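Side-chain contacts in IPT/TIG domain-containing protein BACOVA_02650 (Bacteroides ovatus, PDB 5E7H), which binds polysaccharide at the cell surface and probably captures xyloglucan before its transport into the periplasm for degradation: residues Asp44-Asn49 and Glu53-Leu58; Ser30-Asn33 and Asp39-Val42; Glu183-Ala188 and Ser231-Val236; Val218-Tyr223 and Leu227-Thr232. All coordinates share one frame; numbering follows the deposited sequence.

How the interactions relate
From the N terminus, interaction 2 comes first and closes a tight hairpin between strands 31-34 and 38-40. The chain then runs straight into interaction 1, which closes the hairpin of strands 46-47 and 53-57. The two contacts follow in series in the IPT/TIG domain and belong to its two facing sheets, with I45 and F56 packing on V32 and I40, and I54 on V32. Interactions 3 and 4 lie in the xyloglucan-binding domain, on the opposite side of the chain's centre. Interaction 3 closes a long loop from 183-188 to 231-236; interaction 4 opens inside that span, round the short helix 223-227, and ends on the same stretch, sharing S231 and T232. N184 also touches R229.

Interaction 1: Asp44-Asn49 and Glu53-Leu58; sequences DITTSN and EISFVL
The carbonyl oxygen T46 O takes two hydrogen bonds and a CA-H...O contact. The amide S55 N donates to it over 2.9 Å, an ordered water gives it a second hydrogen bond, and the CA-H of I54 leans in, with I54 CA 3.1 Å from T46 O. T46 and S55 form an antiparallel hydrogen-bonded pair, and the return bond from T46 N to S55 O, also 2.9 Å long, is almost perfectly straight at 178°. Next comes T47 opposite I54, a non-hydrogen-bonded pair, and then S48 N donates to E53 O at 3.0 Å. At the other end direct pairing gives way to water, which bridges D44 O and V57 N.

The two faces differ in character. On one, T46 CB sits 3.8 Å from S55 OG; the water on T46 O also reaches S55 OG, while another joins T46 OG1 to D44 O. On the other, I54 runs alongside both T47 and I45: its CG2 methyl comes 3.7 Å from T47 OG1, while I45 CG2 reaches I54 CB at 4.0 Å. I54 and F56 carry this face onto V32 of strand 31-34, in the domain core. At the turn, S48 OG stands between its backbone N and carbonyl carbon (chi1 70°) and hydrogen-bonds to D52, tying the connection back on itself. This is an antiparallel beta hairpin whose strand 46-47 forms one edge of a four-stranded sheet in the immunoglobulin-like sandwich of the IPT/TIG domain.

Interaction 2: Ser30-Asn33 and Asp39-Val42; sequences SRVN and DIPV
V32 and I40 make the packed side of this contact: they run alongside each other into the core, with V32 CG1 4.0 Å from I40 CG1. F56 of strand 53-57 and I45, just before strand 46-47, pack against both, and I54 against V32. In the backbone, I40 N donates to V32 O at 2.9 Å, while the return link from V32 N to I40 O runs through a water.

The opposite, more exposed side is polar and turns on a single atom, D39 OD1. N33 ND2 donates to D39 OD1 at 2.8 Å, nearly along the C-O axis, and R31 NE reaches D39 OD1 at 3.1 Å from the other face of the carboxylate, as a salt bridge. The guanidinium stands almost perpendicular to the carboxylate, 89° between planes, and its remaining bonds to D39 are weak. N33 has CG anti to its backbone N (chi1 178°), which brings ND2 over to D39 while OD1 takes the G36 amide in the turn. With an alanine here, D39 OD1 would probably lose its shortest bond, leaving the R31 salt bridge less firmly placed, and the G36 N-H its acceptor. The whole is a beta hairpin of the IPT/TIG sandwich, entered through a classic beta bulge at S30 and R31 opposite T71.

Interaction 3: Glu183-Ala188 and Ser231-Val236; sequences ENFDAA and STHIGV. With ACT (acetate ion), chain G.
In the xyloglucan-binding domain, the loop linking strands 176-181 and 189-192 folds over the start of strand 233-240, which is preceded by an ST turn: S231 OG accepts a bond from H233 N at 3.2 Å. The contact centres on the H233 ring. E183 N donates to H233 ND1 at 2.9 Å, arriving at the ring edge but tilted 21° from its plane. Since ND1 is an acceptor here, the proton of a neutral ring would probably sit on NE2, which hydrogen-bonds to Y237 OH. The imidazole is thus fixed in rotation from both nitrogens, while Y140 packs against it.

E183 also lays its aliphatic part on the histidine, with E183 CG 3.7 Å from H233 ND1. Its carboxylate carries on past the ring to Y140 OH, and a water held by S231 OG gives it only a weak bond.

F185 adds to the contact. Its CG is anti to its own carbonyl carbon (chi1 -67°), a setting that swings the ring back over the strand until F185 CZ is 3.8 Å from H233 CE1. The two rings meet obliquely, planes 52° apart. Beyond F185 an acetate ion, probably from the crystallisation liquor, sits against the loop: D186 N donates to its O at 3.0 Å, and its methyl CH3 lies at the edge of the phenyl ring, 3.7 Å from F185 CD2.

Interaction 4: Val218-Tyr223 and Leu227-Thr232; sequences VADATY and LNRNST. With NA (sodium ion), chain J; FMT (formic acid), chain B.
L227 N closes the single helical turn 223-227 by donating to Y223 O at 2.9 Å, and a type I turn from L227 to N230 follows at once. Over that bond the two side chains meet: L227 CG lies 4.2 Å from the centroid of the Y223 ring, only 16° off its normal, a CH-pi contact. CG sits over the face toward the rim, with L227 CD1 3.7 Å from Y223 CE2 and L227 CD2 nearer the hydroxyl end. Y223 OH hydrogen-bonds to V146 O, which fixes the far end of the ring.

Further out, D220 and R229 form a salt bridge. R229 NH1 meets D220 OD1 at 2.9 Å on the syn side, close to the guanidinium plane though 22° out of the carboxylate plane. R229 CD lies 3.4 Å from D220 OD2, and the bend at chi3 (87°) beyond it turns the guanidinium so that NH1 comes to D220 OD1, while a formic acid molecule takes weak bonds at the guanidinium's edge. An asparagine in place of D220 would probably leave R229 without its charge partner in the chain and its guanidinium freer to turn. T222 caps the helix start; at its end L227 O (2.9 Å) and N230 OD1 (2.7 Å) bind sodium, making the turn a small surface metal site of the xyloglucan-binding domain.

Interaction 1: Asp44-Asn49 and Glu53-Leu58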
# COMPACT_ATOMS: atom_id res chain seq x y z
N ASP A 44 -16.04 16.33 10.47
CA ASP A 44 -15.28 15.98 9.28
C ASP A 44 -15.44 14.51 8.90
O ASP A 44 -14.78 14.01 8.00
CB ASP A 44 -13.79 16.30 9.49
CG ASP A 44 -13.54 17.78 9.71
OD1 ASP A 44 -14.35 18.60 9.24
OD2 ASP A 44 -12.52 18.12 10.34
N ILE A 45 -16.33 13.82 9.61
CA ILE A 45 -16.63 12.42 9.30
C ILE A 45 -17.90 12.36 8.48
O ILE A 45 -18.91 12.94 8.86
CB ILE A 45 -16.82 11.59 10.57
CG1 ILE A 45 -15.59 11.71 11.47
CG2 ILE A 45 -17.07 10.12 10.21
CD1 ILE A 45 -15.77 11.16 12.85
N THR A 46 -17.84 11.64 7.36
CA THR A 46 -19.01 11.44 6.51
C THR A 46 -19.54 10.03 6.71
O THR A 46 -18.78 9.08 6.63
CB THR A 46 -18.68 11.67 5.02
OG1 THR A 46 -18.20 13.00 4.84
CG2 THR A 46 -19.92 11.45 4.14
N THR A 47 -20.84 9.91 6.98
CA THR A 47 -21.48 8.61 7.17
C THR A 47 -22.52 8.35 6.09
O THR A 47 -23.32 9.23 5.77
CB THR A 47 -22.14 8.52 8.54
OG1 THR A 47 -21.19 8.89 9.55
CG2 THR A 47 -22.63 7.10 8.81
N SER A 48 -22.51 7.14 5.53
CA SER A 48 -23.45 6.78 4.48
C SER A 48 -24.87 6.68 5.02
O SER A 48 -25.08 6.51 6.23
CB SER A 48 -23.06 5.45 3.84
OG SER A 48 -23.27 4.39 4.75
N ASN A 49 -25.85 6.76 4.11
CA ASN A 49 -27.27 6.71 4.46
C ASN A 49 -27.65 5.52 5.33
O ASN A 49 -28.50 5.63 6.21
CB ASN A 49 -28.12 6.67 3.19
CG ASN A 49 -28.09 7.97 2.42
OD1 ASN A 49 -27.63 8.01 1.27
ND2 ASN A 49 -28.58 9.03 3.03
N GLU A 53 -20.85 2.74 6.24
CA GLU A 53 -19.58 3.27 5.79
C GLU A 53 -19.31 4.64 6.40
O GLU A 53 -20.21 5.46 6.54
CB GLU A 53 -19.54 3.37 4.26
CG GLU A 53 -18.24 3.92 3.70
CD GLU A 53 -18.27 4.08 2.19
OE1 GLU A 53 -18.18 5.23 1.71
OE2 GLU A 53 -18.36 3.06 1.49
N ILE A 54 -18.06 4.87 6.80
CA ILE A 54 -17.65 6.22 7.15
C ILE A 54 -16.35 6.54 6.41
O ILE A 54 -15.56 5.65 6.05
CB ILE A 54 -17.45 6.42 8.66
CG1 ILE A 54 -16.34 5.53 9.20
CG2 ILE A 54 -18.77 6.13 9.40
CD1 ILE A 54 -16.00 5.80 10.66
N SER A 55 -16.15 7.83 6.17
CA SER A 55 -14.91 8.28 5.57
C SER A 55 -14.49 9.64 6.11
O SER A 55 -15.30 10.40 6.61
CB SER A 55 -15.03 8.35 4.05
OG SER A 55 -16.02 9.29 3.66
N PHE A 56 -13.20 9.91 5.98
CA PHE A 56 -12.61 11.15 6.47
C PHE A 56 -11.23 11.28 5.87
O PHE A 56 -10.62 10.27 5.49
CB PHE A 56 -12.52 11.17 7.99
CG PHE A 56 -11.78 10.00 8.55
CD1 PHE A 56 -10.40 10.03 8.69
CD2 PHE A 56 -12.47 8.85 8.92
CE1 PHE A 56 -9.72 8.92 9.19
CE2 PHE A 56 -11.80 7.75 9.42
CZ PHE A 56 -10.43 7.79 9.56
N VAL A 57 -10.74 12.50 5.82
CA VAL A 57 -9.38 12.76 5.40
C VAL A 57 -8.42 12.59 6.58
O VAL A 57 -8.71 13.11 7.67
CB VAL A 57 -9.28 14.18 4.84
CG1 VAL A 57 -7.85 14.51 4.49
CG2 VAL A 57 -10.18 14.32 3.61
N LEU A 58 -7.32 11.86 6.38
CA LEU A 58 -6.32 11.67 7.43
C LEU A 58 -5.55 13.00 7.63
O LEU A 58 -4.85 13.43 6.72
CB LEU A 58 -5.36 10.52 7.09
CG LEU A 58 -4.36 10.17 8.19
CD1 LEU A 58 -5.05 9.55 9.38
CD2 LEU A 58 -3.29 9.25 7.65
O HOH W 1 -12.43 14.77 6.64
O HOH W 2 -15.67 13.47 5.40
O HOH W 3 -18.84 7.74 3.76

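Interaction 2: Ser30-Asn33 and Asp39-Val42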
# COMPACT_ATOMS: atom_id res chain seq x y z
N SER A 30 -19.76 9.25 17.29
CA SER A 30 -19.41 10.33 18.21
C SER A 30 -17.91 10.47 18.38
O SER A 30 -17.42 11.45 18.93
CB SER A 30 -20.07 10.10 19.57
OG SER A 30 -19.63 8.91 20.17
N ARG A 31 -17.16 9.48 17.89
CA ARG A 31 -15.71 9.55 17.99
C ARG A 31 -15.06 8.59 17.02
O ARG A 31 -15.50 7.45 16.90
CB ARG A 31 -15.25 9.23 19.41
CG ARG A 31 -13.80 9.51 19.64
CD ARG A 31 -13.37 9.06 21.02
NE ARG A 31 -12.02 9.50 21.33
CZ ARG A 31 -11.32 9.09 22.39
NH1 ARG A 31 -11.84 8.21 23.24
NH2 ARG A 31 -10.10 9.55 22.59
N VAL A 32 -14.02 9.06 16.35
CA VAL A 32 -13.10 8.19 15.61
C VAL A 32 -11.69 8.51 16.07
O VAL A 32 -11.17 9.60 15.80
CB VAL A 32 -13.23 8.34 14.07
CG1 VAL A 32 -12.17 7.51 13.34
CG2 VAL A 32 -14.62 7.92 13.62
N ASN A 33 -11.08 7.57 16.79
CA ASN A 33 -9.74 7.76 17.34
C ASN A 33 -8.72 7.00 16.53
O ASN A 33 -8.90 5.83 16.23
CB ASN A 33 -9.67 7.31 18.80
CG ASN A 33 -8.28 7.45 19.38
OD1 ASN A 33 -7.50 6.52 19.34
ND2 ASN A 33 -7.95 8.65 19.87
N ASP A 39 -8.02 12.39 17.51
CA ASP A 39 -9.38 12.11 17.07
C ASP A 39 -9.65 12.83 15.75
O ASP A 39 -9.08 13.88 15.48
CB ASP A 39 -10.42 12.57 18.10
CG ASP A 39 -10.34 11.81 19.40
OD1 ASP A 39 -9.93 10.64 19.40
OD2 ASP A 39 -10.73 12.38 20.44
N ILE A 40 -10.54 12.25 14.95
CA ILE A 40 -11.07 12.93 13.77
C ILE A 40 -12.25 13.78 14.23
O ILE A 40 -13.17 13.25 14.85
CB ILE A 40 -11.53 11.94 12.69
CG1 ILE A 40 -10.41 10.93 12.35
CG2 ILE A 40 -12.03 12.68 11.44
CD1 ILE A 40 -9.17 11.52 11.74
N PRO A 41 -12.23 15.10 13.95
CA PRO A 41 -13.39 15.94 14.27
C PRO A 41 -14.69 15.34 13.73
O PRO A 41 -14.72 15.02 12.55
CB PRO A 41 -13.07 17.26 13.57
CG PRO A 41 -11.59 17.28 13.44
CD PRO A 41 -11.18 15.85 13.24
N VAL A 42 -15.71 15.20 14.56
CA VAL A 42 -16.94 14.53 14.15
C VAL A 42 -17.54 15.22 12.93
O VAL A 42 -18.10 14.56 12.05
CB VAL A 42 -17.96 14.49 15.29
CG1 VAL A 42 -19.31 13.95 14.81
CG2 VAL A 42 -17.42 13.63 16.42
O HOH W 4 -13.55 11.87 16.91

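Interaction 3: Glu183-Ala188 and Ser231-Val236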
# COMPACT_ATOMS: atom_id res chain seq x y z
N GLU A 183 16.58 -11.37 -5.95
CA GLU A 183 17.03 -11.78 -7.28
C GLU A 183 16.51 -13.16 -7.67
O GLU A 183 17.09 -13.84 -8.52
CB GLU A 183 18.57 -11.73 -7.38
CG GLU A 183 19.09 -10.30 -7.34
CD GLU A 183 20.51 -10.16 -7.81
OE1 GLU A 183 21.02 -11.06 -8.51
OE2 GLU A 183 21.13 -9.13 -7.48
N ASN A 184 15.38 -13.56 -7.08
CA ASN A 184 14.76 -14.82 -7.48
C ASN A 184 13.70 -14.53 -8.52
O ASN A 184 12.51 -14.46 -8.23
CB ASN A 184 14.16 -15.57 -6.28
CG ASN A 184 13.67 -16.95 -6.68
OD1 ASN A 184 13.79 -17.34 -7.84
ND2 ASN A 184 13.14 -17.70 -5.72
N PHE A 185 14.12 -14.35 -9.76
CA PHE A 185 13.17 -13.92 -10.78
C PHE A 185 12.20 -15.03 -11.20
O PHE A 185 11.10 -14.75 -11.69
CB PHE A 185 13.93 -13.35 -11.98
CG PHE A 185 14.66 -12.08 -11.65
CD1 PHE A 185 13.98 -10.88 -11.56
CD2 PHE A 185 16.02 -12.11 -11.37
CE1 PHE A 185 14.66 -9.71 -11.24
CE2 PHE A 185 16.69 -10.95 -11.03
CZ PHE A 185 16.02 -9.76 -10.97
N ASP A 186 12.59 -16.28 -10.98
CA ASP A 186 11.69 -17.39 -11.20
C ASP A 186 10.44 -17.30 -10.31
O ASP A 186 9.38 -17.80 -10.68
CB ASP A 186 12.43 -18.71 -10.94
CG ASP A 186 11.77 -19.89 -11.62
OD1 ASP A 186 11.42 -19.77 -12.81
OD2 ASP A 186 11.61 -20.93 -10.95
N ALA A 187 10.57 -16.65 -9.15
CA ALA A 187 9.46 -16.56 -8.20
C ALA A 187 8.72 -15.23 -8.29
O ALA A 187 7.77 -15.00 -7.56
CB ALA A 187 9.97 -16.75 -6.78
N ALA A 188 9.15 -14.36 -9.19
CA ALA A 188 8.58 -13.01 -9.24
C ALA A 188 7.12 -12.94 -9.67
O ALA A 188 6.62 -13.84 -10.35
CB ALA A 188 9.42 -12.16 -10.15
N SER A 231 19.84 -11.67 0.64
CA SER A 231 19.75 -10.64 -0.39
C SER A 231 18.73 -9.61 0.02
O SER A 231 17.63 -9.98 0.46
CB SER A 231 19.35 -11.24 -1.72
OG SER A 231 19.08 -10.20 -2.67
N THR A 232 19.07 -8.33 -0.10
CA THR A 232 18.08 -7.30 0.20
C THR A 232 17.43 -6.72 -1.05
O THR A 232 16.73 -5.71 -0.97
CB THR A 232 18.69 -6.17 1.03
OG1 THR A 232 19.94 -5.80 0.49
CG2 THR A 232 18.92 -6.65 2.47
N HIS A 233 17.60 -7.38 -2.19
CA HIS A 233 16.94 -6.92 -3.42
C HIS A 233 15.43 -6.93 -3.36
O HIS A 233 14.80 -7.93 -3.03
CB HIS A 233 17.39 -7.80 -4.58
CG HIS A 233 16.61 -7.59 -5.84
ND1 HIS A 233 15.89 -8.59 -6.45
CD2 HIS A 233 16.47 -6.49 -6.63
CE1 HIS A 233 15.34 -8.13 -7.55
NE2 HIS A 233 15.67 -6.85 -7.68
N ILE A 234 14.84 -5.78 -3.72
CA ILE A 234 13.45 -5.73 -4.17
C ILE A 234 13.49 -4.89 -5.44
O ILE A 234 14.13 -3.84 -5.47
CB ILE A 234 12.48 -5.16 -3.10
CG1 ILE A 234 11.06 -5.11 -3.65
CG2 ILE A 234 12.94 -3.78 -2.63
CD1 ILE A 234 10.01 -4.75 -2.60
N GLY A 235 12.78 -5.35 -6.46
CA GLY A 235 12.78 -4.68 -7.76
C GLY A 235 11.37 -4.51 -8.27
O GLY A 235 10.54 -5.40 -8.13
N VAL A 236 11.10 -3.33 -8.83
CA VAL A 236 9.83 -3.01 -9.47
C VAL A 236 10.15 -2.64 -10.92
O VAL A 236 10.91 -1.70 -11.18
CB VAL A 236 9.10 -1.87 -8.75
CG1 VAL A 236 7.82 -1.47 -9.48
CG2 VAL A 236 8.79 -2.26 -7.30
C ACT G . 15.96 -16.71 -11.43
O ACT G . 15.38 -17.33 -10.50
OXT ACT G . 15.68 -16.94 -12.63
CH3 ACT G . 17.00 -15.67 -11.11
O HOH W 5 21.28 -9.95 -4.11

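Interaction 4: Val218-Tyr223 and Leu227-Thr232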
# COMPACT_ATOMS: atom_id res chain seq x y z
N VAL A 218 7.64 -14.71 -3.59
CA VAL A 218 8.62 -15.44 -2.77
C VAL A 218 8.29 -16.93 -2.80
O VAL A 218 7.15 -17.31 -2.54
CB VAL A 218 8.61 -14.92 -1.31
CG1 VAL A 218 9.42 -15.85 -0.39
CG2 VAL A 218 9.10 -13.45 -1.25
N ALA A 219 9.29 -17.77 -3.11
CA ALA A 219 9.08 -19.20 -3.29
C ALA A 219 9.35 -20.04 -2.03
O ALA A 219 9.04 -21.23 -1.99
CB ALA A 219 9.96 -19.71 -4.41
N ASP A 220 9.96 -19.42 -1.03
CA ASP A 220 10.40 -20.12 0.18
C ASP A 220 9.23 -20.50 1.10
O ASP A 220 8.14 -19.95 1.01
CB ASP A 220 11.41 -19.24 0.91
CG ASP A 220 12.49 -18.73 -0.02
OD1 ASP A 220 13.42 -19.51 -0.32
OD2 ASP A 220 12.39 -17.58 -0.47
N ALA A 221 9.48 -21.47 1.97
CA ALA A 221 8.44 -22.00 2.84
C ALA A 221 8.10 -21.05 3.99
O ALA A 221 6.92 -20.76 4.24
CB ALA A 221 8.86 -23.33 3.38
N THR A 222 9.12 -20.59 4.70
CA THR A 222 8.92 -19.71 5.86
C THR A 222 9.69 -18.40 5.72
O THR A 222 10.56 -18.27 4.85
CB THR A 222 9.38 -20.34 7.17
OG1 THR A 222 10.81 -20.48 7.13
CG2 THR A 222 8.76 -21.73 7.41
N TYR A 223 9.36 -17.45 6.58
CA TYR A 223 10.00 -16.15 6.55
C TYR A 223 11.51 -16.31 6.79
O TYR A 223 12.30 -15.65 6.11
CB TYR A 223 9.32 -15.22 7.57
CG TYR A 223 9.75 -13.80 7.46
CD1 TYR A 223 9.60 -13.09 6.28
CD2 TYR A 223 10.33 -13.17 8.54
CE1 TYR A 223 10.04 -11.77 6.18
CE2 TYR A 223 10.76 -11.86 8.45
CZ TYR A 223 10.63 -11.16 7.28
OH TYR A 223 11.06 -9.85 7.16
N LEU A 227 14.62 -14.99 4.46
CA LEU A 227 15.70 -14.14 4.96
C LEU A 227 17.06 -14.78 4.67
O LEU A 227 18.03 -14.08 4.39
CB LEU A 227 15.55 -13.87 6.45
CG LEU A 227 14.35 -13.00 6.86
CD1 LEU A 227 14.32 -12.89 8.39
CD2 LEU A 227 14.35 -11.63 6.22
N ASN A 228 17.12 -16.11 4.73
CA ASN A 228 18.38 -16.81 4.52
C ASN A 228 18.83 -16.87 3.05
O ASN A 228 19.87 -17.44 2.78
CB ASN A 228 18.29 -18.22 5.13
CG ASN A 228 18.44 -18.19 6.63
OD1 ASN A 228 18.84 -17.19 7.20
ND2 ASN A 228 18.11 -19.29 7.29
N ARG A 229 18.07 -16.25 2.15
CA ARG A 229 18.57 -16.02 0.79
C ARG A 229 19.68 -14.98 0.81
O ARG A 229 20.45 -14.88 -0.14
CB ARG A 229 17.44 -15.62 -0.15
CG ARG A 229 16.45 -16.76 -0.33
CD ARG A 229 15.46 -16.56 -1.46
NE ARG A 229 15.98 -17.01 -2.74
CZ ARG A 229 15.64 -18.14 -3.36
NH1 ARG A 229 14.73 -18.99 -2.88
NH2 ARG A 229 16.20 -18.38 -4.52
N ASN A 230 19.76 -14.23 1.90
CA ASN A 230 20.85 -13.27 2.15
C ASN A 230 20.98 -12.24 0.99
O ASN A 230 22.08 -11.99 0.44
CB ASN A 230 22.14 -14.01 2.40
CG ASN A 230 22.06 -14.93 3.64
OD1 ASN A 230 21.26 -14.67 4.55
ND2 ASN A 230 22.88 -15.97 3.68
N SER A 231 19.84 -11.67 0.64
CA SER A 231 19.75 -10.64 -0.39
C SER A 231 18.73 -9.61 0.02
O SER A 231 17.63 -9.98 0.46
CB SER A 231 19.35 -11.24 -1.72
OG SER A 231 19.08 -10.20 -2.67
N THR A 232 19.07 -8.33 -0.10
CA THR A 232 18.08 -7.30 0.20
C THR A 232 17.43 -6.72 -1.05
O THR A 232 16.73 -5.71 -0.97
CB THR A 232 18.69 -6.17 1.03
OG1 THR A 232 19.94 -5.80 0.49
CG2 THR A 232 18.92 -6.65 2.47
NA NA J . 20.14 -12.39 5.47
C FMT B . 16.46 -21.44 -5.39
O1 FMT B . 15.20 -21.38 -5.28
O2 FMT B . 17.09 -20.43 -5.83